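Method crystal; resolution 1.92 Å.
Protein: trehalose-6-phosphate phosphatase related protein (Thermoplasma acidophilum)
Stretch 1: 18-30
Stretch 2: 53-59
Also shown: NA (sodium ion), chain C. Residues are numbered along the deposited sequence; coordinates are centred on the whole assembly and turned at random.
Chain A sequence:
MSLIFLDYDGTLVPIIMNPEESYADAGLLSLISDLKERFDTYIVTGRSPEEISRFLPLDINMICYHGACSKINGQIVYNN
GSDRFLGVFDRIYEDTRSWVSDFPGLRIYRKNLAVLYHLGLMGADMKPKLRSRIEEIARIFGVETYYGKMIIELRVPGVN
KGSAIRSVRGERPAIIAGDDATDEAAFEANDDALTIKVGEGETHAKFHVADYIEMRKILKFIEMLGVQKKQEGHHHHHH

Stretch 1, residues 18-30: NPEESYADAGLLS
Stretch 2 (53-59) SRFLPLD

A loop that ends in a helix packs against the C-terminal end of another helix and the residues that follow it, burying 484 Å² in all. Stretch 1 makes a 3-10 turn at 19-21, runs extended through Tyr-23 and Ala-24 (phi/psi -76/147 and -72/135), and enters a helix at Ala-26. Stretch 2 is helical through Phe-55; Leu-56 leaves helical angles at -131/76. The register is set where the CA atoms of Tyr-23 and Phe-55 lie 4.1 Å apart.

One direct hydrogen bond joins the backbones: Ala-24 N donates to Phe-55 O at 3.0 Å and 165°, using a carbonyl at the helix end. Water 2 donates to that same Phe-55 O (2.8 Å) and to Ala-24 O (2.9 Å). Water 1 donates to Glu-20 O (2.8 Å) and accepts from NH2 of Arg-54 (chi1 p, chi2 t, chi3 t, chi4 -96°) at 3.0 Å, bridging the arginine to the turn.

The aromatic contact centres on buried Phe-55 (chi1 m, chi2 -24°), whose flat ring serves two partners. Its edge meets the face of Tyr-23 (chi1 m, chi2 -108°), with centroids 4.8 Å apart, planes at 79° and Phe-55 CE1 3.4 Å from Tyr-23 CE2. Ser-22 O lies over one Phe-55 face, 3.4 Å from CG, while Glu-20 O sits at the ring edge, 3.5 Å from CE1. Ser-22 itself is m, and its OG binds sodium at 2.7 Å.

Aliphatic packing follows. Ala-24 points toward stretch 2, its small CB 3.7 Å from Leu-56 CD1. Leu-56 (t, p) also meets Leu-29, CD1 to CD2 at 4.1 Å. Leu-29 (m, t) starts sideways, but its branched end comes nearer, bringing CD2 to Pro-57 CD (4.1 Å) and Leu-58 CG (4.2 Å); Leu-58, also m, t, points toward stretch 1.

Asp-25 (chi1 p) points away and caps its own helix, OD1 accepting from Leu-28 N at 2.9 Å.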

# COMPACT_ATOMS: atom_id res chain seq x y z
N ASN A 18 -15.32 -1.04 1.84
CA ASN A 18 -15.27 -1.25 0.39
C ASN A 18 -14.01 -0.57 -0.18
O ASN A 18 -14.07 0.53 -0.72
CB ASN A 18 -16.52 -0.65 -0.28
CG ASN A 18 -17.82 -1.29 0.22
OD1 ASN A 18 -17.80 -2.26 0.98
ND2 ASN A 18 -18.95 -0.75 -0.22
N PRO A 19 -12.85 -1.25 -0.08
CA PRO A 19 -11.58 -0.70 -0.57
C PRO A 19 -11.53 -0.26 -2.03
O PRO A 19 -10.68 0.55 -2.41
CB PRO A 19 -10.57 -1.81 -0.25
CG PRO A 19 -11.41 -3.06 -0.24
CD PRO A 19 -12.67 -2.61 0.46
N GLU A 20 -12.43 -0.76 -2.86
CA GLU A 20 -12.42 -0.37 -4.26
C GLU A 20 -12.91 1.07 -4.46
O GLU A 20 -12.70 1.67 -5.52
CB GLU A 20 -13.31 -1.31 -5.09
CG GLU A 20 -14.81 -1.19 -4.78
CD GLU A 20 -15.25 -1.99 -3.57
OE1 GLU A 20 -14.39 -2.52 -2.82
OE2 GLU A 20 -16.48 -2.09 -3.35
N GLU A 21 -13.54 1.63 -3.43
CA GLU A 21 -14.09 2.99 -3.50
C GLU A 21 -13.14 4.09 -3.02
O GLU A 21 -13.48 5.26 -3.06
CB GLU A 21 -15.37 3.07 -2.66
CG GLU A 21 -16.47 2.07 -3.04
CD GLU A 21 -17.69 2.19 -2.15
OE1 GLU A 21 -17.75 3.15 -1.35
OE2 GLU A 21 -18.60 1.34 -2.24
N SER A 22 -11.94 3.71 -2.59
CA SER A 22 -10.99 4.68 -2.04
C SER A 22 -10.33 5.70 -2.96
O SER A 22 -9.10 5.87 -2.93
CB SER A 22 -9.92 3.93 -1.24
OG SER A 22 -10.51 3.20 -0.19
N TYR A 23 -11.13 6.37 -3.78
CA TYR A 23 -10.62 7.40 -4.68
C TYR A 23 -10.33 8.65 -3.85
O TYR A 23 -11.03 8.92 -2.88
CB TYR A 23 -11.64 7.72 -5.75
CG TYR A 23 -11.71 6.66 -6.82
CD1 TYR A 23 -11.21 6.91 -8.09
CD2 TYR A 23 -12.25 5.41 -6.56
CE1 TYR A 23 -11.25 5.94 -9.09
CE2 TYR A 23 -12.30 4.42 -7.54
CZ TYR A 23 -11.79 4.70 -8.80
OH TYR A 23 -11.86 3.75 -9.80
N ALA A 24 -9.30 9.40 -4.23
CA ALA A 24 -8.94 10.61 -3.51
C ALA A 24 -9.96 11.71 -3.76
O ALA A 24 -10.37 11.92 -4.91
CB ALA A 24 -7.55 11.08 -3.95
N ASP A 25 -10.38 12.40 -2.70
CA ASP A 25 -11.33 13.50 -2.87
C ASP A 25 -10.56 14.75 -3.28
O ASP A 25 -9.33 14.76 -3.24
CB ASP A 25 -12.14 13.76 -1.57
CG ASP A 25 -11.25 14.04 -0.37
OD1 ASP A 25 -10.13 14.55 -0.53
OD2 ASP A 25 -11.71 13.77 0.77
N ALA A 26 -11.29 15.79 -3.67
CA ALA A 26 -10.67 17.04 -4.11
C ALA A 26 -9.65 17.58 -3.11
O ALA A 26 -8.61 18.11 -3.51
CB ALA A 26 -11.75 18.10 -4.36
N GLY A 27 -9.94 17.44 -1.82
CA GLY A 27 -9.02 17.93 -0.81
C GLY A 27 -7.66 17.28 -0.88
O GLY A 27 -6.62 17.95 -0.82
N LEU A 28 -7.65 15.95 -1.01
CA LEU A 28 -6.40 15.21 -1.09
C LEU A 28 -5.69 15.52 -2.41
O LEU A 28 -4.47 15.64 -2.45
CB LEU A 28 -6.66 13.70 -0.96
CG LEU A 28 -5.41 12.80 -1.02
CD1 LEU A 28 -4.39 13.27 0.01
CD2 LEU A 28 -5.80 11.34 -0.78
N LEU A 29 -6.47 15.64 -3.49
CA LEU A 29 -5.88 15.94 -4.80
C LEU A 29 -5.12 17.27 -4.75
O LEU A 29 -4.02 17.38 -5.28
CB LEU A 29 -6.98 15.99 -5.87
CG LEU A 29 -7.61 14.63 -6.21
CD1 LEU A 29 -8.84 14.81 -7.10
CD2 LEU A 29 -6.57 13.76 -6.91
N SER A 30 -5.71 18.27 -4.09
CA SER A 30 -5.07 19.58 -3.98
C SER A 30 -3.79 19.50 -3.14
O SER A 30 -2.75 20.03 -3.53
CB SER A 30 -6.06 20.58 -3.36
OG SER A 30 -5.43 21.81 -3.03
N SER A 53 -3.13 4.93 -9.74
CA SER A 53 -3.23 5.81 -10.90
C SER A 53 -4.65 6.34 -11.09
O SER A 53 -4.83 7.49 -11.49
CB SER A 53 -2.76 5.08 -12.17
OG SER A 53 -1.35 4.88 -12.13
N ARG A 54 -5.66 5.52 -10.82
CA ARG A 54 -7.02 6.02 -10.96
C ARG A 54 -7.50 6.68 -9.66
O ARG A 54 -8.26 7.65 -9.70
CB ARG A 54 -7.99 4.92 -11.41
CG ARG A 54 -8.16 3.73 -10.49
CD ARG A 54 -9.19 2.77 -11.12
NE ARG A 54 -9.48 1.62 -10.27
CZ ARG A 54 -8.89 0.43 -10.39
NH1 ARG A 54 -7.97 0.22 -11.32
NH2 ARG A 54 -9.23 -0.56 -9.57
N PHE A 55 -7.04 6.18 -8.51
CA PHE A 55 -7.43 6.78 -7.23
C PHE A 55 -6.87 8.19 -7.08
O PHE A 55 -7.55 9.09 -6.62
CB PHE A 55 -6.88 5.98 -6.04
CG PHE A 55 -7.60 4.69 -5.75
CD1 PHE A 55 -8.92 4.48 -6.16
CD2 PHE A 55 -6.96 3.69 -5.01
CE1 PHE A 55 -9.59 3.30 -5.83
CE2 PHE A 55 -7.62 2.51 -4.67
CZ PHE A 55 -8.94 2.31 -5.08
N LEU A 56 -5.61 8.34 -7.47
CA LEU A 56 -4.88 9.61 -7.35
C LEU A 56 -4.20 9.92 -8.69
O LEU A 56 -2.99 9.78 -8.82
CB LEU A 56 -3.81 9.44 -6.27
CG LEU A 56 -3.05 10.63 -5.70
CD1 LEU A 56 -3.99 11.44 -4.82
CD2 LEU A 56 -1.86 10.13 -4.87
N PRO A 57 -4.97 10.39 -9.68
CA PRO A 57 -4.42 10.70 -11.01
C PRO A 57 -3.52 11.94 -11.10
O PRO A 57 -3.78 12.85 -11.88
CB PRO A 57 -5.66 10.80 -11.89
CG PRO A 57 -6.68 11.40 -10.96
CD PRO A 57 -6.41 10.72 -9.61
N LEU A 58 -2.45 11.94 -10.31
CA LEU A 58 -1.50 13.05 -10.29
C LEU A 58 -0.14 12.58 -10.78
O LEU A 58 0.14 11.38 -10.83
CB LEU A 58 -1.35 13.60 -8.87
CG LEU A 58 -2.60 14.13 -8.18
CD1 LEU A 58 -2.27 14.47 -6.73
CD2 LEU A 58 -3.13 15.35 -8.92
N ASP A 59 0.70 13.55 -11.12
CA ASP A 59 2.04 13.26 -11.59
C ASP A 59 2.98 13.03 -10.41
O ASP A 59 3.66 13.96 -9.96
CB ASP A 59 2.55 14.42 -12.46
CG ASP A 59 3.98 14.22 -12.91
OD1 ASP A 59 4.32 13.11 -13.38
OD2 ASP A 59 4.77 15.19 -12.82
NA NA C . -8.94 2.64 1.97
O HOH W 1 -11.18 0.65 -7.62
O HOH W 2 -9.64 10.72 -7.39
O HOH W 3 -9.88 0.53 3.00